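Local coordinates for protein L-threonine-O-3-phosphate decarboxylase (Porphyromonas gingivalis, PDB 3FKD) that probably binds pyridoxal 5'-phosphate and may act as a decarboxylase of L-threonine O-3-phosphate, at residues V24-K30 against S196-P202; H32-L37 against E234-I239; P76-F80 against V192-S196; Y169-T173 against G276-F280. All blocks are in the same frame, centred on the assembly; numbering follows the deposited sequence.

Contact 1 (V24-K30 against S196-P202)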
loop_
_atom_site.group_PDB
_atom_site.type_symbol
_atom_site.label_atom_id
_atom_site.label_comp_id
_atom_site.label_asym_id
_atom_site.label_seq_id
_atom_site.Cartn_x
_atom_site.Cartn_y
_atom_site.Cartn_z
ATOM N N VAL A 24 -18.623 -1.894 -5.945
ATOM C CA VAL A 24 -17.897 -3.099 -6.325
ATOM C C VAL A 24 -18.814 -4.179 -6.941
ATOM O O VAL A 24 -19.833 -4.530 -6.377
ATOM C CB VAL A 24 -17.123 -3.663 -5.100
ATOM C CG1 VAL A 24 -16.436 -4.976 -5.430
ATOM C CG2 VAL A 24 -16.116 -2.607 -4.573
ATOM N N TRP A 25 -18.438 -4.706 -8.101
ATOM C CA TRP A 25 -19.086 -5.907 -8.633
ATOM C C TRP A 25 -18.835 -7.133 -7.747
ATOM O O TRP A 25 -17.758 -7.694 -7.718
ATOM C CB TRP A 25 -18.706 -6.176 -10.095
ATOM C CG TRP A 25 -19.128 -7.537 -10.575
ATOM C CD1 TRP A 25 -18.303 -8.554 -10.965
ATOM C CD2 TRP A 25 -20.470 -8.045 -10.691
ATOM N NE1 TRP A 25 -19.034 -9.648 -11.327
ATOM C CE2 TRP A 25 -20.368 -9.375 -11.175
ATOM C CE3 TRP A 25 -21.736 -7.504 -10.454
ATOM C CZ2 TRP A 25 -21.488 -10.189 -11.404
ATOM C CZ3 TRP A 25 -22.862 -8.309 -10.689
ATOM C CH2 TRP A 25 -22.726 -9.643 -11.162
ATOM N N THR A 26 -19.884 -7.568 -7.058
ATOM C CA THR A 26 -19.759 -8.523 -5.948
ATOM C C THR A 26 -20.144 -9.988 -6.254
ATOM O O THR A 26 -19.765 -10.906 -5.533
ATOM C CB THR A 26 -20.519 -7.947 -4.741
ATOM O OG1 THR A 26 -19.585 -7.227 -3.911
ATOM C CG2 THR A 26 -21.249 -8.986 -3.955
ATOM N N ASP A 27 -20.881 -10.190 -7.337
ATOM C CA ASP A 27 -21.455 -11.489 -7.644
ATOM C C ASP A 27 -20.580 -12.324 -8.584
ATOM O O ASP A 27 -21.048 -13.310 -9.121
ATOM C CB ASP A 27 -22.869 -11.324 -8.236
ATOM C CG ASP A 27 -23.970 -11.799 -7.290
ATOM O OD1 ASP A 27 -23.703 -11.865 -6.085
ATOM O OD2 ASP A 27 -25.103 -12.116 -7.741
ATOM N N GLY A 28 -19.322 -11.932 -8.778
ATOM C CA GLY A 28 -18.412 -12.675 -9.636
ATOM C C GLY A 28 -18.151 -14.092 -9.133
ATOM O O GLY A 28 -18.383 -14.385 -7.974
ATOM N N ASP A 29 -17.697 -14.988 -10.013
ATOM C CA ASP A 29 -17.239 -16.315 -9.579
ATOM C C ASP A 29 -15.793 -16.252 -9.058
ATOM O O ASP A 29 -14.845 -16.000 -9.822
ATOM C CB ASP A 29 -17.328 -17.328 -10.706
ATOM C CG ASP A 29 -17.154 -18.756 -10.220
ATOM O OD1 ASP A 29 -16.639 -18.965 -9.080
ATOM O OD2 ASP A 29 -17.551 -19.679 -10.990
ATOM N N LYS A 30 -15.628 -16.489 -7.760
ATOM C CA LYS A 30 -14.356 -16.224 -7.116
ATOM C C LYS A 30 -13.778 -17.460 -6.506
ATOM O O LYS A 30 -12.728 -17.378 -5.858
ATOM C CB LYS A 30 -14.526 -15.180 -6.006
ATOM C CG LYS A 30 -14.202 -13.753 -6.417
ATOM C CD LYS A 30 -15.116 -12.776 -5.656
ATOM C CE LYS A 30 -14.705 -11.329 -5.927
ATOM N NZ LYS A 30 -13.211 -11.278 -6.141
ATOM N N SER A 196 -10.011 -3.645 -7.847
ATOM C CA SER A 196 -10.985 -3.714 -6.757
ATOM C C SER A 196 -12.434 -3.898 -7.212
ATOM O O SER A 196 -13.164 -4.672 -6.610
ATOM C CB SER A 196 -10.951 -2.475 -5.856
ATOM O OG SER A 196 -9.694 -1.887 -5.763
ATOM N N HIS A 197 -12.842 -3.144 -8.240
ATOM C CA HIS A 197 -14.265 -2.965 -8.572
ATOM C C HIS A 197 -14.829 -4.057 -9.463
ATOM O O HIS A 197 -15.803 -4.686 -9.089
ATOM C CB HIS A 197 -14.508 -1.610 -9.220
ATOM C CG HIS A 197 -14.005 -0.463 -8.406
ATOM N ND1 HIS A 197 -14.717 0.081 -7.351
ATOM C CD2 HIS A 197 -12.865 0.250 -8.498
ATOM C CE1 HIS A 197 -14.027 1.067 -6.827
ATOM N NE2 HIS A 197 -12.900 1.193 -7.507
ATOM N N ALA A 198 -14.184 -4.263 -10.623
ATOM C CA ALA A 198 -14.641 -5.211 -11.648
ATOM C C ALA A 198 -14.524 -6.641 -11.178
ATOM O O ALA A 198 -15.238 -7.500 -11.668
ATOM C CB ALA A 198 -13.897 -5.021 -12.986
ATOM N N TYR A 199 -13.654 -6.882 -10.204
ATOM C CA TYR A 199 -13.338 -8.257 -9.791
ATOM C C TYR A 199 -13.548 -8.586 -8.329
ATOM O O TYR A 199 -13.213 -9.697 -7.913
ATOM C CB TYR A 199 -11.927 -8.660 -10.189
ATOM C CG TYR A 199 -11.529 -8.217 -11.564
ATOM C CD1 TYR A 199 -12.111 -8.788 -12.711
ATOM C CD2 TYR A 199 -10.538 -7.241 -11.733
ATOM C CE1 TYR A 199 -11.728 -8.372 -13.991
ATOM C CE2 TYR A 199 -10.142 -6.830 -12.988
ATOM C CZ TYR A 199 -10.741 -7.393 -14.114
ATOM O OH TYR A 199 -10.321 -6.959 -15.341
ATOM N N GLY A 200 -14.107 -7.649 -7.564
ATOM C CA GLY A 200 -14.529 -7.936 -6.208
ATOM C C GLY A 200 -13.386 -8.143 -5.247
ATOM O O GLY A 200 -13.535 -8.797 -4.225
ATOM N N ILE A 201 -12.225 -7.587 -5.573
ATOM C CA ILE A 201 -11.085 -7.724 -4.688
ATOM C C ILE A 201 -10.484 -6.395 -4.170
ATOM O O ILE A 201 -9.275 -6.155 -4.251
ATOM C CB ILE A 201 -10.075 -8.723 -5.228
ATOM C CG1 ILE A 201 -9.724 -8.381 -6.671
ATOM C CG2 ILE A 201 -10.697 -10.123 -5.167
ATOM C CD1 ILE A 201 -8.314 -8.690 -7.036
ATOM N N PRO A 202 -11.345 -5.574 -3.557
ATOM C CA PRO A 202 -10.960 -4.307 -2.930
ATOM C C PRO A 202 -9.912 -4.473 -1.805
ATOM O O PRO A 202 -9.073 -3.598 -1.627
ATOM C CB PRO A 202 -12.283 -3.775 -2.332
ATOM C CG PRO A 202 -13.278 -4.832 -2.484
ATOM C CD PRO A 202 -12.688 -6.024 -3.147
#

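Contact 2 (H32-L37 against E234-I239)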
loop_
_atom_site.group_PDB
_atom_site.type_symbol
_atom_site.label_atom_id
_atom_site.label_comp_id
_atom_site.label_asym_id
_atom_site.label_seq_id
_atom_site.Cartn_x
_atom_site.Cartn_y
_atom_site.Cartn_z
ATOM N N HIS A 32 -12.430 -19.926 -7.977
ATOM C CA HIS A 32 -11.183 -20.294 -8.614
ATOM C C HIS A 32 -10.036 -19.302 -8.424
ATOM O O HIS A 32 -8.888 -19.716 -8.253
ATOM C CB HIS A 32 -11.417 -20.695 -10.056
ATOM C CG HIS A 32 -12.275 -21.903 -10.154
ATOM N ND1 HIS A 32 -13.650 -21.829 -10.281
ATOM C CD2 HIS A 32 -11.976 -23.215 -10.007
ATOM C CE1 HIS A 32 -14.152 -23.051 -10.259
ATOM N NE2 HIS A 32 -13.156 -23.910 -10.101
ATOM N N LEU A 33 -10.339 -18.011 -8.427
ATOM C CA LEU A 33 -9.355 -17.077 -7.989
ATOM C C LEU A 33 -8.917 -17.471 -6.566
ATOM O O LEU A 33 -7.731 -17.545 -6.265
ATOM C CB LEU A 33 -9.914 -15.654 -8.024
ATOM C CG LEU A 33 -9.083 -14.610 -7.271
ATOM C CD1 LEU A 33 -7.672 -14.557 -7.810
ATOM C CD2 LEU A 33 -9.713 -13.240 -7.350
ATOM N N GLU A 34 -9.863 -17.713 -5.677
ATOM C CA GLU A 34 -9.513 -17.938 -4.279
ATOM C C GLU A 34 -8.779 -19.256 -4.022
ATOM O O GLU A 34 -7.898 -19.312 -3.206
ATOM C CB GLU A 34 -10.756 -17.823 -3.396
ATOM C CG GLU A 34 -11.232 -16.394 -3.260
ATOM C CD GLU A 34 -12.400 -16.256 -2.313
ATOM O OE1 GLU A 34 -12.968 -17.313 -1.939
ATOM O OE2 GLU A 34 -12.740 -15.110 -1.950
ATOM N N LYS A 35 -9.181 -20.323 -4.689
ATOM C CA LYS A 35 -8.424 -21.539 -4.658
ATOM C C LYS A 35 -6.985 -21.267 -5.110
ATOM O O LYS A 35 -6.044 -21.766 -4.485
ATOM C CB LYS A 35 -9.088 -22.606 -5.537
ATOM C CG LYS A 35 -8.279 -23.891 -5.652
ATOM C CD LYS A 35 -7.749 -24.310 -4.275
ATOM C CE LYS A 35 -7.861 -25.823 -4.076
ATOM N NZ LYS A 35 -9.238 -26.332 -4.416
ATOM N N HIS A 36 -6.813 -20.479 -6.170
ATOM C CA HIS A 36 -5.472 -20.116 -6.653
ATOM C C HIS A 36 -4.558 -19.435 -5.592
ATOM O O HIS A 36 -3.400 -19.784 -5.465
ATOM C CB HIS A 36 -5.530 -19.291 -7.956
ATOM C CG HIS A 36 -4.183 -19.024 -8.561
ATOM N ND1 HIS A 36 -3.485 -19.975 -9.279
ATOM C CD2 HIS A 36 -3.397 -17.920 -8.541
ATOM C CE1 HIS A 36 -2.332 -19.469 -9.684
ATOM N NE2 HIS A 36 -2.257 -18.221 -9.252
ATOM N N LEU A 37 -5.077 -18.489 -4.829
ATOM C CA LEU A 37 -4.302 -17.882 -3.750
ATOM C C LEU A 37 -3.945 -18.856 -2.621
ATOM O O LEU A 37 -2.922 -18.702 -1.931
ATOM C CB LEU A 37 -5.060 -16.695 -3.161
ATOM C CG LEU A 37 -5.378 -15.631 -4.202
ATOM C CD1 LEU A 37 -6.344 -14.586 -3.587
ATOM C CD2 LEU A 37 -4.134 -15.014 -4.885
ATOM N N GLU A 234 -0.383 -11.843 -7.421
ATOM C CA GLU A 234 -0.762 -13.197 -7.749
ATOM C C GLU A 234 -2.240 -13.283 -8.214
ATOM O O GLU A 234 -2.546 -13.963 -9.190
ATOM C CB GLU A 234 -0.466 -14.078 -6.531
ATOM C CG GLU A 234 -0.711 -15.532 -6.712
ATOM C CD GLU A 234 0.281 -16.243 -7.649
ATOM O OE1 GLU A 234 1.292 -15.654 -8.049
ATOM O OE2 GLU A 234 0.026 -17.429 -7.975
ATOM N N ALA A 235 -3.125 -12.552 -7.539
ATOM C CA ALA A 235 -4.519 -12.453 -7.952
ATOM C C ALA A 235 -4.632 -11.837 -9.331
ATOM O O ALA A 235 -5.348 -12.349 -10.201
ATOM C CB ALA A 235 -5.327 -11.648 -6.948
ATOM N N ALA A 236 -3.922 -10.738 -9.537
ATOM C CA ALA A 236 -3.956 -10.047 -10.824
ATOM C C ALA A 236 -3.471 -10.906 -11.988
ATOM O O ALA A 236 -4.095 -10.903 -13.054
ATOM C CB ALA A 236 -3.179 -8.712 -10.768
ATOM N N LYS A 237 -2.355 -11.602 -11.785
ATOM C CA LYS A 237 -1.806 -12.520 -12.782
ATOM C C LYS A 237 -2.839 -13.562 -13.225
ATOM O O LYS A 237 -2.981 -13.854 -14.412
ATOM C CB LYS A 237 -0.562 -13.225 -12.219
ATOM C CG LYS A 237 0.718 -12.535 -12.574
ATOM C CD LYS A 237 1.870 -13.017 -11.722
ATOM C CE LYS A 237 3.131 -12.156 -11.947
ATOM N NZ LYS A 237 4.239 -12.492 -11.041
ATOM N N PHE A 238 -3.559 -14.112 -12.253
ATOM C CA PHE A 238 -4.650 -15.054 -12.490
ATOM C C PHE A 238 -5.837 -14.455 -13.289
ATOM O O PHE A 238 -6.280 -15.023 -14.285
ATOM C CB PHE A 238 -5.137 -15.632 -11.159
ATOM C CG PHE A 238 -5.950 -16.874 -11.319
ATOM C CD1 PHE A 238 -7.318 -16.846 -11.164
ATOM C CD2 PHE A 238 -5.352 -18.068 -11.643
ATOM C CE1 PHE A 238 -8.064 -17.993 -11.310
ATOM C CE2 PHE A 238 -6.099 -19.202 -11.799
ATOM C CZ PHE A 238 -7.448 -19.166 -11.632
ATOM N N ILE A 239 -6.345 -13.308 -12.847
ATOM C CA ILE A 239 -7.383 -12.615 -13.619
ATOM C C ILE A 239 -6.965 -12.368 -15.092
ATOM O O ILE A 239 -7.764 -12.594 -16.015
ATOM C CB ILE A 239 -7.815 -11.302 -12.934
ATOM C CG1 ILE A 239 -8.555 -11.634 -11.623
ATOM C CG2 ILE A 239 -8.631 -10.401 -13.906
ATOM C CD1 ILE A 239 -8.463 -10.544 -10.522
#

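Contact 3 (P76-F80 against V192-S196)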
loop_
_atom_site.group_PDB
_atom_site.type_symbol
_atom_site.label_atom_id
_atom_site.label_comp_id
_atom_site.label_asym_id
_atom_site.label_seq_id
_atom_site.Cartn_x
_atom_site.Cartn_y
_atom_site.Cartn_z
ATOM N N PRO A 76 -6.055 1.591 -6.788
ATOM C CA PRO A 76 -6.128 2.739 -7.707
ATOM C C PRO A 76 -6.028 4.044 -6.939
ATOM O O PRO A 76 -5.444 5.010 -7.467
ATOM C CB PRO A 76 -7.487 2.579 -8.370
ATOM C CG PRO A 76 -8.256 1.675 -7.451
ATOM C CD PRO A 76 -7.215 0.702 -6.934
ATOM N N THR A 77 -6.523 4.065 -5.700
ATOM C CA THR A 77 -6.336 5.247 -4.846
ATOM C C THR A 77 -4.841 5.674 -4.708
ATOM O O THR A 77 -4.505 6.831 -4.957
ATOM C CB THR A 77 -6.968 5.073 -3.434
ATOM O OG1 THR A 77 -8.370 4.854 -3.537
ATOM C CG2 THR A 77 -6.740 6.293 -2.598
ATOM N N ALA A 78 -3.954 4.742 -4.330
ATOM C CA ALA A 78 -2.520 5.051 -4.284
ATOM C C ALA A 78 -2.044 5.800 -5.525
ATOM O O ALA A 78 -1.352 6.822 -5.404
ATOM C CB ALA A 78 -1.647 3.788 -4.031
ATOM N N ALA A 79 -2.405 5.287 -6.701
ATOM C CA ALA A 79 -2.079 5.941 -7.969
ATOM C C ALA A 79 -2.507 7.421 -8.060
ATOM O O ALA A 79 -1.827 8.191 -8.703
ATOM C CB ALA A 79 -2.647 5.163 -9.136
ATOM N N PHE A 80 -3.637 7.797 -7.444
ATOM C CA PHE A 80 -4.160 9.166 -7.556
ATOM C C PHE A 80 -3.257 10.121 -6.790
ATOM O O PHE A 80 -2.951 11.215 -7.247
ATOM C CB PHE A 80 -5.595 9.273 -7.022
ATOM C CG PHE A 80 -6.568 8.478 -7.795
ATOM C CD1 PHE A 80 -6.595 8.558 -9.180
ATOM C CD2 PHE A 80 -7.453 7.641 -7.156
ATOM C CE1 PHE A 80 -7.469 7.820 -9.892
ATOM C CE2 PHE A 80 -8.351 6.906 -7.867
ATOM C CZ PHE A 80 -8.360 6.992 -9.230
ATOM N N VAL A 192 -5.965 5.221 -15.004
ATOM C CA VAL A 192 -5.759 4.576 -13.727
ATOM C C VAL A 192 -6.745 3.455 -13.698
ATOM O O VAL A 192 -7.935 3.687 -13.638
ATOM C CB VAL A 192 -5.972 5.514 -12.501
ATOM C CG1 VAL A 192 -5.983 4.709 -11.161
ATOM C CG2 VAL A 192 -4.913 6.631 -12.491
ATOM N N TYR A 193 -6.221 2.235 -13.763
ATOM C CA TYR A 193 -7.037 1.043 -13.776
ATOM C C TYR A 193 -7.167 0.407 -12.377
ATOM O O TYR A 193 -6.377 0.708 -11.483
ATOM C CB TYR A 193 -6.491 0.067 -14.803
ATOM C CG TYR A 193 -6.973 0.401 -16.185
ATOM C CD1 TYR A 193 -8.167 -0.141 -16.677
ATOM C CD2 TYR A 193 -6.272 1.289 -16.997
ATOM C CE1 TYR A 193 -8.620 0.162 -17.930
ATOM C CE2 TYR A 193 -6.745 1.608 -18.275
ATOM C CZ TYR A 193 -7.917 1.041 -18.722
ATOM O OH TYR A 193 -8.391 1.331 -19.977
ATOM N N SER A 194 -8.167 -0.457 -12.206
ATOM C CA SER A 194 -8.501 -1.010 -10.901
ATOM C C SER A 194 -8.851 -2.509 -10.884
ATOM O O SER A 194 -9.523 -3.014 -11.751
ATOM C CB SER A 194 -9.664 -0.223 -10.302
ATOM O OG SER A 194 -10.021 -0.770 -9.057
ATOM N N PHE A 195 -8.432 -3.200 -9.846
ATOM C CA PHE A 195 -8.767 -4.594 -9.699
ATOM C C PHE A 195 -9.800 -4.720 -8.601
ATOM O O PHE A 195 -10.407 -5.767 -8.435
ATOM C CB PHE A 195 -7.514 -5.453 -9.405
ATOM C CG PHE A 195 -6.688 -5.784 -10.640
ATOM C CD1 PHE A 195 -6.938 -6.942 -11.384
ATOM C CD2 PHE A 195 -5.645 -4.962 -11.040
ATOM C CE1 PHE A 195 -6.213 -7.239 -12.526
ATOM C CE2 PHE A 195 -4.904 -5.257 -12.173
ATOM C CZ PHE A 195 -5.184 -6.386 -12.907
ATOM N N SER A 196 -10.011 -3.645 -7.847
ATOM C CA SER A 196 -10.985 -3.714 -6.757
ATOM C C SER A 196 -12.434 -3.898 -7.212
ATOM O O SER A 196 -13.164 -4.672 -6.610
ATOM C CB SER A 196 -10.951 -2.475 -5.856
ATOM O OG SER A 196 -9.694 -1.887 -5.763
#

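Contact 4 (Y169-T173 against G276-F280)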
loop_
_atom_site.group_PDB
_atom_site.type_symbol
_atom_site.label_atom_id
_atom_site.label_comp_id
_atom_site.label_asym_id
_atom_site.label_seq_id
_atom_site.Cartn_x
_atom_site.Cartn_y
_atom_site.Cartn_z
ATOM N N TYR A 169 -14.311 1.741 -13.620
ATOM C CA TYR A 169 -15.644 1.254 -13.985
ATOM C C TYR A 169 -15.785 1.094 -15.482
ATOM O O TYR A 169 -16.903 0.974 -15.994
ATOM C CB TYR A 169 -16.723 2.220 -13.490
ATOM C CG TYR A 169 -16.643 2.536 -12.026
ATOM C CD1 TYR A 169 -17.099 1.631 -11.061
ATOM C CD2 TYR A 169 -16.114 3.747 -11.598
ATOM C CE1 TYR A 169 -17.019 1.930 -9.707
ATOM C CE2 TYR A 169 -16.023 4.052 -10.250
ATOM C CZ TYR A 169 -16.473 3.149 -9.308
ATOM O OH TYR A 169 -16.365 3.482 -7.980
ATOM N N VAL A 170 -14.658 1.075 -16.181
ATOM C CA VAL A 170 -14.675 0.996 -17.620
ATOM C C VAL A 170 -15.414 -0.259 -18.073
ATOM O O VAL A 170 -15.948 -0.291 -19.161
ATOM C CB VAL A 170 -13.267 1.022 -18.208
ATOM C CG1 VAL A 170 -12.761 -0.390 -18.449
ATOM C CG2 VAL A 170 -13.266 1.812 -19.493
ATOM N N SER A 171 -15.481 -1.284 -17.234
ATOM C CA SER A 171 -16.236 -2.470 -17.603
ATOM C C SER A 171 -17.728 -2.514 -17.112
ATOM O O SER A 171 -18.476 -3.461 -17.408
ATOM C CB SER A 171 -15.427 -3.746 -17.234
ATOM O OG SER A 171 -15.812 -4.201 -15.953
ATOM N N PHE A 172 -18.153 -1.486 -16.382
ATOM C CA PHE A 172 -19.539 -1.346 -15.913
ATOM C C PHE A 172 -20.411 -0.667 -16.984
ATOM O O PHE A 172 -21.400 -0.064 -16.674
ATOM C CB PHE A 172 -19.609 -0.483 -14.631
ATOM C CG PHE A 172 -19.022 -1.131 -13.398
ATOM C CD1 PHE A 172 -19.562 -0.867 -12.154
ATOM C CD2 PHE A 172 -17.925 -1.987 -13.483
ATOM C CE1 PHE A 172 -19.035 -1.436 -11.015
ATOM C CE2 PHE A 172 -17.385 -2.571 -12.351
ATOM C CZ PHE A 172 -17.933 -2.304 -11.115
ATOM N N THR A 173 -19.986 -0.749 -18.236
ATOM C CA THR A 173 -20.699 -0.176 -19.359
ATOM C C THR A 173 -20.481 -0.997 -20.639
ATOM O O THR A 173 -19.398 -1.583 -20.867
ATOM C CB THR A 173 -20.285 1.270 -19.667
ATOM O OG1 THR A 173 -21.106 1.764 -20.727
ATOM C CG2 THR A 173 -18.827 1.328 -20.147
ATOM N N GLY A 276 -25.891 6.167 -16.336
ATOM C CA GLY A 276 -25.415 5.296 -17.401
ATOM C C GLY A 276 -24.745 3.977 -16.983
ATOM O O GLY A 276 -24.095 3.326 -17.798
ATOM N N THR A 277 -24.886 3.577 -15.725
ATOM C CA THR A 277 -24.234 2.364 -15.284
ATOM C C THR A 277 -25.043 1.692 -14.191
ATOM O O THR A 277 -26.168 2.072 -13.969
ATOM C CB THR A 277 -22.767 2.621 -14.829
ATOM O OG1 THR A 277 -22.079 1.382 -14.733
ATOM C CG2 THR A 277 -22.701 3.302 -13.458
ATOM N N THR A 278 -24.460 0.723 -13.484
ATOM C CA THR A 278 -25.239 -0.128 -12.579
ATOM C C THR A 278 -25.383 0.368 -11.125
ATOM O O THR A 278 -26.005 -0.292 -10.289
ATOM C CB THR A 278 -24.685 -1.527 -12.565
ATOM O OG1 THR A 278 -23.324 -1.435 -12.185
ATOM C CG2 THR A 278 -24.712 -2.118 -13.944
ATOM N N PHE A 279 -24.815 1.521 -10.830
ATOM C CA PHE A 279 -25.176 2.217 -9.602
ATOM C C PHE A 279 -25.688 3.620 -9.972
ATOM O O PHE A 279 -25.474 4.080 -11.090
ATOM C CB PHE A 279 -23.971 2.311 -8.662
ATOM C CG PHE A 279 -22.760 2.901 -9.309
ATOM C CD1 PHE A 279 -22.597 4.264 -9.368
ATOM C CD2 PHE A 279 -21.792 2.076 -9.878
ATOM C CE1 PHE A 279 -21.499 4.801 -9.990
ATOM C CE2 PHE A 279 -20.682 2.604 -10.495
ATOM C CZ PHE A 279 -20.513 3.951 -10.548
ATOM N N PHE A 280 -26.326 4.304 -9.026
ATOM C CA PHE A 280 -27.040 5.563 -9.318
ATOM C C PHE A 280 -27.350 6.344 -8.033
ATOM O O PHE A 280 -27.391 5.786 -6.948
ATOM C CB PHE A 280 -28.372 5.269 -10.101
ATOM C CG PHE A 280 -29.232 4.242 -9.430
ATOM C CD1 PHE A 280 -30.074 4.599 -8.384
ATOM C CD2 PHE A 280 -29.137 2.905 -9.778
ATOM C CE1 PHE A 280 -30.833 3.662 -7.735
ATOM C CE2 PHE A 280 -29.875 1.958 -9.119
ATOM C CZ PHE A 280 -30.752 2.346 -8.099
#

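Contact 1 (V24-K30 against S196-P202)
Val24 and Trp25 lie against the short helix 196-199 and the turn that follows it, in a chain of the class I and II aminotransferase fold. Relatives usually carry the cofactor-binding lysine in the short helix 196-199; the residue here that probably corresponds to it is His197.

The clearest polar link is between backbones. Trp25 N donates to His197 O at 2.8 Å, and the bend at its hydrogen (137°) is marked. The chain of Lys30 kinks at the second and fourth torsions to direct its ammonium at carbonyls near the C-terminal end of the short helix, chiefly Tyr199 O. Lys30 NZ is modelled 2.4 Å from Tyr199 O and 2.9 Å from Ile201 CG2, so its exact position is doubtful. A long, flexible lysine nevertheless suits this place, since it can reach those carbonyls from the neighbouring loop.

Val24 supplies the apolar packing. Its chi1 of 176° turns CG1 over the helical turn, where it meets Ser196 O at 3.5 Å and Gly200 CA at 3.6 Å. The other methyl, CG2, leans on Pro202 CG at 4.2 Å and lies obliquely to the His197 imidazole. Gly200 takes positive phi (71°), a conformation easy for glycine, and the absence of a side chain lets Trp25 O come to 3.6 Å from Gly200 CA. Ile44 of the second subunit packs on Ile201 and Pro202.

The indole of Trp25 meets Trp253, and its own edge faces the helix: Trp25 CD1 lies 3.3 Å from Ala198 O, near the ring plane.

Contact 2 (H32-L37 against E234-I239)
His36 and Phe238 meet because each directs its ring away from its own backbone N, with His36 CG trans to that nitrogen at chi1 -174°. Glu234 starts in the same extended way and then bends at its second torsion, which carries the carboxylate round to the far nitrogen of the imidazole. These three residues bridge two helices, 31-39 and 230-241, whose axes approach to 9.9 Å with their directions 135° apart.

The rings form an offset stack. Their centroids are 4.4 Å apart and their planes differ by 21°, with Phe238 CD2 placed over the centre of the imidazole. His36 CB follows over the face of the Phe238 ring, 3.9 Å from its centroid, as a CH-pi contact. Flat rings suit both positions because they can lie face to face between two crossing helices. Toward the protein interior the packing becomes aliphatic. Leu33 CD1 rests on Ala235 CB at 3.8 Å, and Leu37 CD2 approaches the same Ala235 CB at 4.1 Å, so the small alanine accommodates two leucines. Leu33 CD2 also reaches Ile239 CD1, at 4.3 Å. Leu37 continues onto Ile44 of the second subunit, and Glu34 forms a salt bridge with Arg45 of that subunit.

His36 NE2 donates to Glu234 OE2 at 2.7 Å. Ring and carboxylate planes are almost parallel but displaced, and the oxygen stands above the ring plane on the face opposite Phe238, so the bond is bent and weak. A carboxylate this near would probably favour a protonated imidazole, adding electrostatic attraction to a contact otherwise made by stacking and aliphatic packing.

Contact 3 (P76-F80 against V192-S196)
Pro76 packs on Val192 in a buried, largely apolar contact of helix 75-86 with strand 189-194 of the large seven-stranded sheet. The short segments run nearly antiparallel, 163° between their directions, with axes 8.3 Å apart. In aminotransferases of this fold, the start of the corresponding helix usually lies near the cofactor phosphate.

Val192 is the meeting point. With chi1 near 170°, its CG1 is carried trans to the backbone nitrogen and in among three helix residues: Pro76 CB at 3.8 Å, Ala79 CB at 3.9 Å and Phe80 CE1 at 3.7 Å. A branched residue is useful here because CG2 also reaches Phe80 CE1, so both methyls bear on the ring, which crosses them obliquely. Alanine one turn beyond the proline keeps the helix close to the strand. Proline fits the first turn, where a backbone N-H has no earlier helical carbonyl to meet.

Further along, the proline ring meets hydroxyls. Pro76 CG lies 3.4 Å from Ser194 OG, the oxygen that also accepts a weak capping bond from Ser196 N at 3.1 Å, at the entrance to helix 196-199.

Around this packing, Ala79 also touches Ile209 of strand 207-210 and Thr73 of strand 70-73. Tyr193 turns from the helix to meet the ring of Tyr208, while Phe195 packs on Ala236 and Ile239 of helix 230-241.

Contact 4 (Y169-T173 against G276-F280)
Tyr169 and Phe279 meet as a T-shaped pair: an edge of Phe279 is aimed at the face of Tyr169, with centroids 5.2 Å apart and planes at 61°. Phe279 CE2 makes the touch, 3.8 Å from Tyr169 CD1. At chi1 53° the Phe279 ring is held between its own backbone N and carbonyl carbon, which projects it toward the 169-173 loop. The same CE2 comes within 4.0 Å of Phe172 CD1, so one aromatic edge serves two rings. Phe172 crosses Phe279 at about a right angle and takes Tyr169 CD1 over the rim of its own face.

In this fold type I architecture of pyridoxal-phosphate enzymes, the aromatics join the large seven-stranded sheet to the smaller five-stranded one. The type I beta turn Tyr169 to Phe172, closed by Phe172 N to Tyr169 O, follows strand 162-166 of the former; strand 279-284 belongs to the latter. Large rings fit this buried boundary, since they span two backbones that do not pair. The Tyr169 hydroxyl is hydrogen-bonded to Thr23 and its ring meets that of His197; the tyrosine probably matching it in relatives usually hydrogen-bonds the cofactor.

Threonines give the boundary its polar element. Thr277 OG1 donates to Phe172 O at 2.5 Å, a length not to be read closely, tilted 24° out of the carbonyl plane. Its methyl, CG2, lies over the centre of the Phe279 ring, 3.6 Å above the plane.

Contacts 1, 3 and 4 are buried, whereas contact 2 is partly exposed and its centre lies about 21 Å from the centre of the chain. Contacts 1 and 3 share Ser196, since strand 189-194 runs straight into helix 196-199. Contact 1 touches contact 4 through His197 beside Tyr169, and touches contact 2 where Ile201 and Tyr199 pack on Ile239. Contacts 2 and 4 stay about 10 Å apart at their nearest atoms. The chemistry differs with place: helix-on-strand packing in contact 3 is mainly aliphatic, contact 4 joins two sheets with aromatics, contact 1 mixes backbone carbonyls as acceptors with valine packing, and contact 2 combines a stack with a weak histidine-carboxylate bond. The second subunit touches the first three contacts.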